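Local structure of beta-ketoacyl synthase (4CW4) at residues Arg8-Val13 / Lys295-Ile300; Leu110-Ala115 / Cys155-Asp160; Ala119-Ala124 / Glu146-Ile151. The protein catalyses the condensation of acetyl-CoA with malonyl-ACP to give 3-oxobutanoyl-ACP, the primer that starts fatty acid biosynthesis. All coordinates share one frame; numbering follows the deposited sequence.

Contact 1. Residues Arg8-Val13 / Lys295-Ile300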
loop_
_atom_site.group_PDB
_atom_site.type_symbol
_atom_site.label_atom_id
_atom_site.label_comp_id
_atom_site.label_asym_id
_atom_site.label_seq_id
_atom_site.Cartn_x
_atom_site.Cartn_y
_atom_site.Cartn_z
ATOM N N ARG A 8 -6.953 22.692 -14.566
ATOM C CA ARG A 8 -6.642 23.250 -13.267
ATOM C C ARG A 8 -5.203 22.968 -12.886
ATOM O O ARG A 8 -4.702 21.866 -13.094
ATOM C CB ARG A 8 -7.591 22.661 -12.215
ATOM C CG ARG A 8 -8.996 23.249 -12.314
ATOM C CD ARG A 8 -9.981 22.557 -11.413
ATOM N NE ARG A 8 -11.337 23.088 -11.552
ATOM C CZ ARG A 8 -12.433 22.474 -11.118
ATOM N NH1 ARG A 8 -12.357 21.264 -10.573
ATOM N NH2 ARG A 8 -13.610 23.055 -11.256
ATOM N N LEU A 9 -4.559 23.974 -12.303
ATOM C CA LEU A 9 -3.172 23.890 -11.817
ATOM C C LEU A 9 -3.148 23.548 -10.334
ATOM O O LEU A 9 -3.773 24.237 -9.554
ATOM C CB LEU A 9 -2.454 25.234 -12.001
ATOM C CG LEU A 9 -0.998 25.317 -11.522
ATOM C CD1 LEU A 9 -0.086 24.460 -12.383
ATOM C CD2 LEU A 9 -0.485 26.757 -11.496
ATOM N N PRO A 10 -2.434 22.479 -9.941
ATOM C CA PRO A 10 -2.334 22.189 -8.507
ATOM C C PRO A 10 -1.386 23.147 -7.781
ATOM O O PRO A 10 -0.177 23.196 -8.081
ATOM C CB PRO A 10 -1.755 20.759 -8.485
ATOM C CG PRO A 10 -2.063 20.194 -9.844
ATOM C CD PRO A 10 -1.882 21.372 -10.742
ATOM N N VAL A 11 -1.920 23.902 -6.831
ATOM C CA VAL A 11 -1.085 24.812 -6.056
ATOM C C VAL A 11 -1.014 24.333 -4.611
ATOM O O VAL A 11 -1.981 23.787 -4.077
ATOM C CB VAL A 11 -1.548 26.278 -6.151
ATOM C CG1 VAL A 11 -1.445 26.763 -7.578
ATOM C CG2 VAL A 11 -2.940 26.485 -5.639
ATOM N N ILE A 12 0.159 24.523 -4.002
ATOM C CA ILE A 12 0.406 24.137 -2.626
ATOM C C ILE A 12 -0.024 25.282 -1.719
ATOM O O ILE A 12 0.597 26.344 -1.737
ATOM C CB ILE A 12 1.894 23.807 -2.378
ATOM C CG1 ILE A 12 2.392 22.711 -3.327
ATOM C CG2 ILE A 12 2.100 23.424 -0.901
ATOM C CD1 ILE A 12 3.893 22.574 -3.348
ATOM N N VAL A 13 -1.102 25.077 -0.963
ATOM C CA VAL A 13 -1.670 26.133 -0.126
ATOM C C VAL A 13 -1.357 25.950 1.359
ATOM O O VAL A 13 -1.652 26.831 2.175
ATOM C CB VAL A 13 -3.202 26.278 -0.327
ATOM C CG1 VAL A 13 -3.523 26.500 -1.810
ATOM C CG2 VAL A 13 -3.959 25.070 0.224
ATOM N N LYS A 295 -1.072 10.832 -8.042
ATOM C CA LYS A 295 -2.510 10.699 -7.920
ATOM C C LYS A 295 -3.160 12.042 -7.566
ATOM O O LYS A 295 -4.195 12.411 -8.138
ATOM C CB LYS A 295 -2.830 9.616 -6.890
ATOM C CG LYS A 295 -4.303 9.339 -6.657
ATOM C CD LYS A 295 -4.896 8.450 -7.720
ATOM C CE LYS A 295 -6.403 8.371 -7.530
ATOM N NZ LYS A 295 -7.057 7.487 -8.514
ATOM N N GLY A 296 -2.550 12.787 -6.655
ATOM C CA GLY A 296 -3.095 14.078 -6.275
ATOM C C GLY A 296 -3.172 15.056 -7.422
ATOM O O GLY A 296 -4.173 15.751 -7.572
ATOM N N ILE A 297 -2.111 15.124 -8.221
ATOM C CA ILE A 297 -2.076 16.015 -9.367
ATOM C C ILE A 297 -3.140 15.578 -10.353
ATOM O O ILE A 297 -3.886 16.392 -10.898
ATOM C CB ILE A 297 -0.694 15.964 -10.066
ATOM C CG1 ILE A 297 0.380 16.588 -9.180
ATOM C CG2 ILE A 297 -0.739 16.642 -11.445
ATOM C CD1 ILE A 297 1.776 16.187 -9.658
ATOM N N ASP A 298 -3.229 14.278 -10.571
ATOM C CA ASP A 298 -4.146 13.789 -11.585
ATOM C C ASP A 298 -5.598 14.061 -11.228
ATOM O O ASP A 298 -6.382 14.398 -12.115
ATOM C CB ASP A 298 -3.910 12.323 -11.867
ATOM C CG ASP A 298 -2.642 12.092 -12.665
ATOM O OD1 ASP A 298 -1.991 13.083 -13.100
ATOM O OD2 ASP A 298 -2.315 10.921 -12.880
ATOM N N VAL A 299 -5.972 13.928 -9.959
ATOM C CA VAL A 299 -7.346 14.184 -9.584
ATOM C C VAL A 299 -7.679 15.667 -9.681
ATOM O O VAL A 299 -8.845 16.008 -9.933
ATOM C CB VAL A 299 -7.737 13.621 -8.200
ATOM C CG1 VAL A 299 -7.583 12.112 -8.191
ATOM C CG2 VAL A 299 -6.916 14.196 -7.097
ATOM N N ILE A 300 -6.681 16.549 -9.536
ATOM C CA ILE A 300 -6.954 17.970 -9.689
ATOM C C ILE A 300 -7.076 18.314 -11.157
ATOM O O ILE A 300 -8.022 18.975 -11.557
ATOM C CB ILE A 300 -5.880 18.843 -8.994
ATOM C CG1 ILE A 300 -6.058 18.733 -7.473
ATOM C CG2 ILE A 300 -5.985 20.293 -9.419
ATOM C CD1 ILE A 300 -4.944 19.329 -6.673
HETATM O O HOH W 1 -10.014 19.806 -9.946
#
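The side chain of Ile300 carries most of this buried contact. Its CB lies 4.1 Å from Pro10 CG. From there the two branches part. Ile300 CG2, anti to the backbone N, lies 3.9 Å from Pro10 CG and also touches Arg8 CB. CG1 is anti to the carbonyl carbon, and chi2 of 170° extends the chain to CD1. Ile300 CD1 ends 3.9 Å from Pro10 CB. The two side chains cross obliquely, so Ile300 covers the CB-CG edge of the proline ring. Ile297, one turn earlier on the helix, adds its CG2, which meets Pro10 CG at 4.1 Å and about a right angle. The helix is 288-301 of the thiolase-like ketosynthase fold, and here it packs on the start of strand 10-19. Beyond the two segments, Ile300 also touches Leu372 of strand 366-374, and Ile297 touches Val389 of strand 387-394; both strands pair with strand 10-19. No direct hydrogen bond joins the two segments. Arg8 instead reaches the helix through water. Its chain is extended from CG to NE, and NH1 donates to a water 2.8 Å away, in the guanidinium plane. The same water donates a hydrogen bond to Ile300 O, 2.7 Å from the water oxygen. Nearer its backbone, Arg8 CB lies 3.8 Å from Ile300 O.

Contact 2. Residues Leu110-Ala115 / Cys155-Asp160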
loop_
_atom_site.group_PDB
_atom_site.type_symbol
_atom_site.label_atom_id
_atom_site.label_comp_id
_atom_site.label_asym_id
_atom_site.label_seq_id
_atom_site.Cartn_x
_atom_site.Cartn_y
_atom_site.Cartn_z
ATOM N N LEU A 110 17.461 -22.629 23.694
ATOM C CA LEU A 110 18.274 -23.293 24.700
ATOM C C LEU A 110 17.886 -24.763 24.733
ATOM O O LEU A 110 16.777 -25.121 25.144
ATOM C CB LEU A 110 18.047 -22.632 26.058
ATOM C CG LEU A 110 18.723 -23.273 27.266
ATOM C CD1 LEU A 110 20.235 -23.276 27.123
ATOM C CD2 LEU A 110 18.319 -22.542 28.528
ATOM N N GLU A 111 18.793 -25.608 24.261
ATOM C CA GLU A 111 18.552 -27.039 24.257
ATOM C C GLU A 111 18.959 -27.617 25.595
ATOM O O GLU A 111 20.145 -27.683 25.905
ATOM C CB GLU A 111 19.347 -27.716 23.140
ATOM C CG GLU A 111 18.943 -27.270 21.753
ATOM C CD GLU A 111 19.781 -27.922 20.667
ATOM O OE1 GLU A 111 19.712 -29.165 20.530
ATOM O OE2 GLU A 111 20.509 -27.195 19.955
ATOM N N LEU A 112 17.975 -28.029 26.384
ATOM C CA LEU A 112 18.252 -28.660 27.668
ATOM C C LEU A 112 18.153 -30.151 27.541
ATOM O O LEU A 112 17.161 -30.674 27.055
ATOM C CB LEU A 112 17.287 -28.175 28.738
ATOM C CG LEU A 112 17.398 -26.687 29.039
ATOM C CD1 LEU A 112 16.716 -26.381 30.351
ATOM C CD2 LEU A 112 18.852 -26.238 29.054
ATOM N N SER A 113 19.210 -30.820 27.985
ATOM C CA SER A 113 19.278 -32.267 27.992
ATOM C C SER A 113 19.520 -32.738 29.412
ATOM O O SER A 113 20.255 -32.101 30.171
ATOM C CB SER A 113 20.419 -32.759 27.096
ATOM O OG SER A 113 20.085 -32.633 25.722
ATOM N N PRO A 114 18.873 -33.841 29.792
ATOM C CA PRO A 114 19.317 -34.502 31.006
ATOM C C PRO A 114 20.309 -35.582 30.615
ATOM O O PRO A 114 20.370 -35.984 29.453
ATOM C CB PRO A 114 18.030 -35.102 31.561
ATOM C CG PRO A 114 17.230 -35.409 30.354
ATOM C CD PRO A 114 17.657 -34.470 29.247
ATOM N N ALA A 115 21.100 -36.019 31.579
ATOM C CA ALA A 115 21.995 -37.139 31.381
ATOM C C ALA A 115 22.047 -37.915 32.688
ATOM O O ALA A 115 21.259 -37.668 33.597
ATOM C CB ALA A 115 23.377 -36.653 30.971
ATOM N N CYS A 155 15.250 -31.144 24.977
ATOM C CA CYS A 155 14.198 -30.357 24.373
ATOM C C CYS A 155 14.602 -28.907 24.333
ATOM O O CYS A 155 15.615 -28.512 24.906
ATOM C CB CYS A 155 12.887 -30.529 25.110
ATOM S SG CYS A 155 12.955 -29.954 26.763
ATOM N N GLU A 156 13.798 -28.131 23.626
ATOM C CA GLU A 156 14.124 -26.759 23.323
ATOM C C GLU A 156 13.245 -25.815 24.102
ATOM O O GLU A 156 12.024 -25.843 23.990
ATOM C CB GLU A 156 13.919 -26.489 21.833
ATOM C CG GLU A 156 14.925 -27.190 20.950
ATOM C CD GLU A 156 14.831 -26.738 19.518
ATOM O OE1 GLU A 156 13.907 -25.967 19.205
ATOM O OE2 GLU A 156 15.685 -27.149 18.712
ATOM N N PHE A 157 13.879 -24.986 24.900
ATOM C CA PHE A 157 13.230 -23.835 25.490
ATOM C C PHE A 157 13.680 -22.591 24.744
ATOM O O PHE A 157 14.734 -22.583 24.116
ATOM C CB PHE A 157 13.611 -23.714 26.962
ATOM C CG PHE A 157 13.031 -24.795 27.797
ATOM C CD1 PHE A 157 11.704 -24.768 28.122
ATOM C CD2 PHE A 157 13.795 -25.868 28.222
ATOM C CE1 PHE A 157 11.128 -25.771 28.872
ATOM C CE2 PHE A 157 13.225 -26.856 28.968
ATOM C CZ PHE A 157 11.879 -26.798 29.301
ATOM N N LYS A 158 12.868 -21.552 24.818
ATOM C CA LYS A 158 13.300 -20.233 24.372
ATOM C C LYS A 158 13.554 -19.356 25.590
ATOM O O LYS A 158 12.738 -19.310 26.510
ATOM C CB LYS A 158 12.269 -19.589 23.458
ATOM C CG LYS A 158 12.461 -19.900 21.937
ATOM C CD LYS A 158 12.630 -21.389 21.613
ATOM C CE LYS A 158 11.337 -22.190 21.796
ATOM N NZ LYS A 158 11.424 -23.616 21.255
ATOM N N VAL A 159 14.711 -18.699 25.612
ATOM C CA VAL A 159 15.093 -17.848 26.743
ATOM C C VAL A 159 15.349 -16.412 26.276
ATOM O O VAL A 159 15.896 -16.188 25.202
ATOM C CB VAL A 159 16.347 -18.413 27.477
ATOM C CG1 VAL A 159 16.052 -19.738 28.095
ATOM C CG2 VAL A 159 17.547 -18.528 26.542
ATOM N N ASP A 160 14.983 -15.445 27.110
ATOM C CA ASP A 160 15.252 -14.046 26.827
ATOM C C ASP A 160 16.742 -13.811 26.760
ATOM O O ASP A 160 17.497 -14.277 27.618
ATOM C CB ASP A 160 14.639 -13.160 27.900
ATOM C CG ASP A 160 13.160 -13.356 28.015
ATOM O OD1 ASP A 160 12.469 -13.262 26.985
ATOM O OD2 ASP A 160 12.698 -13.700 29.117
#
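Two antiparallel strands, 104-112 and 155-163, form a two-stranded ribbon that projects from the body of the subunit. Leu110 pairs with Phe157 and Leu112 with Cys155, both as hydrogen-bonded pairs. Glu111 and Glu156 form the non-hydrogen-bonded pair between them. The bond from Leu110 N to Phe157 O is short at 2.8 Å and nearly straight at 170°. The return bond, from Phe157 N to Leu110 O, has its donor above the carbonyl plane.

The tight side bears Leu110, Leu112, Cys155 and Phe157. Val159 joins it through Leu110. Leu110 CG is anti to the backbone N, and Leu110 CD2 presses on Val159 CG1 at 3.6 Å, the two side chains crossing obliquely. Leu112 meets Phe157 at about a right angle. Leu112 CD1 lies 3.7 Å from Phe157 CD2 and obliquely to the ring. Trp137 of the same chain also packs on Phe157. Across the dimer interface, Phe157, Lys158 and Val159 pair antiparallel with a strand of the second subunit, so the sheet continues into it.

The other side is looser and more polar. Glu156 is exposed and Glu111 partly so. They stand side by side and point the same way, with Glu111 CG and Glu156 CG 4.1 Å apart. Their carboxylate planes differ by 61°. Lys158, on the same side, is buried. Its NZ sits at long range from Glu156 OE1 and makes a salt bridge to Asp160 of the second subunit. The like charges remain apart, with Glu111 OE1 4.9 Å from Glu156 OE2.

Contact 3. Residues Ala119-Ala124 / Glu146-Ile151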
loop_
_atom_site.group_PDB
_atom_site.type_symbol
_atom_site.label_atom_id
_atom_site.label_comp_id
_atom_site.label_asym_id
_atom_site.label_seq_id
_atom_site.Cartn_x
_atom_site.Cartn_y
_atom_site.Cartn_z
ATOM N N ALA A 119 19.202 -34.717 37.963
ATOM C CA ALA A 119 17.814 -34.628 37.495
ATOM C C ALA A 119 17.504 -33.231 36.950
ATOM O O ALA A 119 18.065 -32.233 37.424
ATOM C CB ALA A 119 16.841 -34.988 38.617
ATOM N N LEU A 120 16.634 -33.167 35.942
ATOM C CA LEU A 120 16.109 -31.902 35.432
ATOM C C LEU A 120 14.634 -31.816 35.798
ATOM O O LEU A 120 13.752 -32.384 35.129
ATOM C CB LEU A 120 16.299 -31.786 33.927
ATOM C CG LEU A 120 15.640 -30.575 33.253
ATOM C CD1 LEU A 120 15.836 -29.282 34.029
ATOM C CD2 LEU A 120 16.196 -30.428 31.844
ATOM N N THR A 121 14.382 -31.085 36.867
ATOM C CA THR A 121 13.121 -31.135 37.550
ATOM C C THR A 121 12.780 -29.749 38.036
ATOM O O THR A 121 13.658 -28.992 38.453
ATOM C CB THR A 121 13.244 -32.081 38.734
ATOM O OG1 THR A 121 13.742 -33.331 38.257
ATOM C CG2 THR A 121 11.920 -32.296 39.416
ATOM N N PHE A 122 11.499 -29.416 37.982
ATOM C CA PHE A 122 11.042 -28.121 38.449
ATOM C C PHE A 122 9.572 -28.200 38.792
ATOM O O PHE A 122 8.871 -29.125 38.359
ATOM C CB PHE A 122 11.299 -27.043 37.398
ATOM C CG PHE A 122 10.702 -27.354 36.053
ATOM C CD1 PHE A 122 9.388 -27.022 35.768
ATOM C CD2 PHE A 122 11.458 -27.976 35.068
ATOM C CE1 PHE A 122 8.836 -27.304 34.532
ATOM C CE2 PHE A 122 10.912 -28.267 33.844
ATOM C CZ PHE A 122 9.604 -27.929 33.566
ATOM N N LYS A 123 9.112 -27.251 39.593
ATOM C CA LYS A 123 7.684 -27.127 39.828
ATOM C C LYS A 123 7.137 -26.033 38.944
ATOM O O LYS A 123 7.830 -25.064 38.613
ATOM C CB LYS A 123 7.374 -26.838 41.291
ATOM C CG LYS A 123 7.694 -25.446 41.739
ATOM C CD LYS A 123 7.694 -25.395 43.253
ATOM C CE LYS A 123 7.609 -23.978 43.775
ATOM N NZ LYS A 123 7.489 -24.001 45.261
ATOM N N ALA A 124 5.884 -26.207 38.557
ATOM C CA ALA A 124 5.251 -25.282 37.641
ATOM C C ALA A 124 3.754 -25.303 37.807
ATOM O O ALA A 124 3.186 -26.264 38.299
ATOM C CB ALA A 124 5.599 -25.642 36.231
ATOM N N GLU A 146 0.201 -26.653 42.035
ATOM C CA GLU A 146 1.311 -26.819 41.100
ATOM C C GLU A 146 1.598 -28.292 40.865
ATOM O O GLU A 146 1.054 -29.157 41.552
ATOM C CB GLU A 146 2.557 -26.108 41.614
ATOM C CG GLU A 146 2.310 -24.657 41.956
ATOM C CD GLU A 146 3.435 -23.753 41.511
ATOM O OE1 GLU A 146 4.544 -23.862 42.078
ATOM O OE2 GLU A 146 3.205 -22.932 40.594
ATOM N N VAL A 147 2.443 -28.568 39.876
ATOM C CA VAL A 147 2.863 -29.933 39.577
ATOM C C VAL A 147 4.380 -30.017 39.522
ATOM O O VAL A 147 5.062 -29.021 39.283
ATOM C CB VAL A 147 2.286 -30.453 38.232
ATOM C CG1 VAL A 147 0.772 -30.619 38.324
ATOM C CG2 VAL A 147 2.672 -29.535 37.070
ATOM N N LEU A 148 4.886 -31.223 39.738
ATOM C CA LEU A 148 6.318 -31.494 39.696
ATOM C C LEU A 148 6.666 -32.114 38.349
ATOM O O LEU A 148 6.184 -33.181 38.006
ATOM C CB LEU A 148 6.707 -32.431 40.835
ATOM C CG LEU A 148 8.200 -32.726 40.968
ATOM C CD1 LEU A 148 9.011 -31.458 41.246
ATOM C CD2 LEU A 148 8.433 -33.775 42.066
ATOM N N VAL A 149 7.493 -31.426 37.578
ATOM C CA VAL A 149 7.822 -31.852 36.226
ATOM C C VAL A 149 9.263 -32.314 36.147
ATOM O O VAL A 149 10.146 -31.684 36.718
ATOM C CB VAL A 149 7.658 -30.675 35.252
ATOM C CG1 VAL A 149 7.912 -31.117 33.828
ATOM C CG2 VAL A 149 6.265 -30.083 35.398
ATOM N N SER A 150 9.501 -33.410 35.443
ATOM C CA SER A 150 10.862 -33.841 35.132
ATOM C C SER A 150 10.986 -34.170 33.671
ATOM O O SER A 150 10.071 -34.703 33.056
ATOM C CB SER A 150 11.293 -35.051 35.963
ATOM O OG SER A 150 11.307 -34.711 37.323
ATOM N N ILE A 151 12.139 -33.822 33.124
ATOM C CA ILE A 151 12.430 -33.954 31.709
ATOM C C ILE A 151 13.535 -34.990 31.553
ATOM O O ILE A 151 14.506 -34.987 32.312
ATOM C CB ILE A 151 12.863 -32.591 31.126
ATOM C CG1 ILE A 151 11.680 -31.618 31.155
ATOM C CG2 ILE A 151 13.402 -32.759 29.719
ATOM C CD1 ILE A 151 12.025 -30.182 30.762
#
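Strands 120-124 and 147-151 are neighbours in a small antiparallel sheet of three strands. The Phe122-Val149 and Ala124-Val147 pairs each make two backbone hydrogen bonds. The bond from Val149 N to Phe122 O is 2.8 Å long and 170° at the hydrogen, and it runs nearly along the C=O axis.

Phe122 dominates the side that also bears Leu120, Ala124, Val147, Val149 and Ile151. Its chi1 of 55° puts CG in the crowded position between the backbone N and the carbonyl carbon. This turns the ring over Val149. Val149 CB makes a CH-pi contact with one face, 4.0 Å from the centroid and offset toward the rim. Val149 CG1 reaches Phe122 CZ at 3.6 Å. Ile151 CD1 comes to the ring edge, in plane, 3.8 Å from Phe122 CE2. The third strand, 138-141, lies beyond 147-151 and hydrogen-bonds to it through Leu148 and Ser150. Trp137 packs on Val149 and Ile151. The sheet lies in the outlying part of the subunit, where Leu120, Phe122, Lys123 and Ala124 pack on the second subunit, Phe122 on its Leu112.

On the opposite side, Thr121 OG1 and Ser150 OG are hydrogen-bonded at 3.0 Å. Thr121 CG2, anti to the backbone N, meets Leu148 CD1 at 3.5 Å. At the far end, the extended Lys123 chain crosses Glu146 obliquely. Lys123 CG, CD and CE all pack against Glu146 OE1. Lys123 NZ stays 4.3 Å from Glu146 OE1, beyond a salt bridge. Glu146 OE2 is hydrogen-bonded to Ser125 OG.

Overall arrangement
Contact 1 is buried in the body of the ketosynthase, while contacts 2 and 3 sit together on the projecting arm. The centres of contacts 1 and 2 are about 61 Å apart, on opposite sides of the chain's centre. Contact 1 joins a helix to a strand by apolar packing and one water. The other two join strands by backbone hydrogen bonds, and both are only partly buried. Contact 3 is nested within contact 2 along the chain, and their centres are about 14 Å apart. Their apolar sides pack on each other: Phe157 CZ meets Ile151 CD1, and Leu112 CB meets Leu120 CD2. All three contacts touch the second subunit.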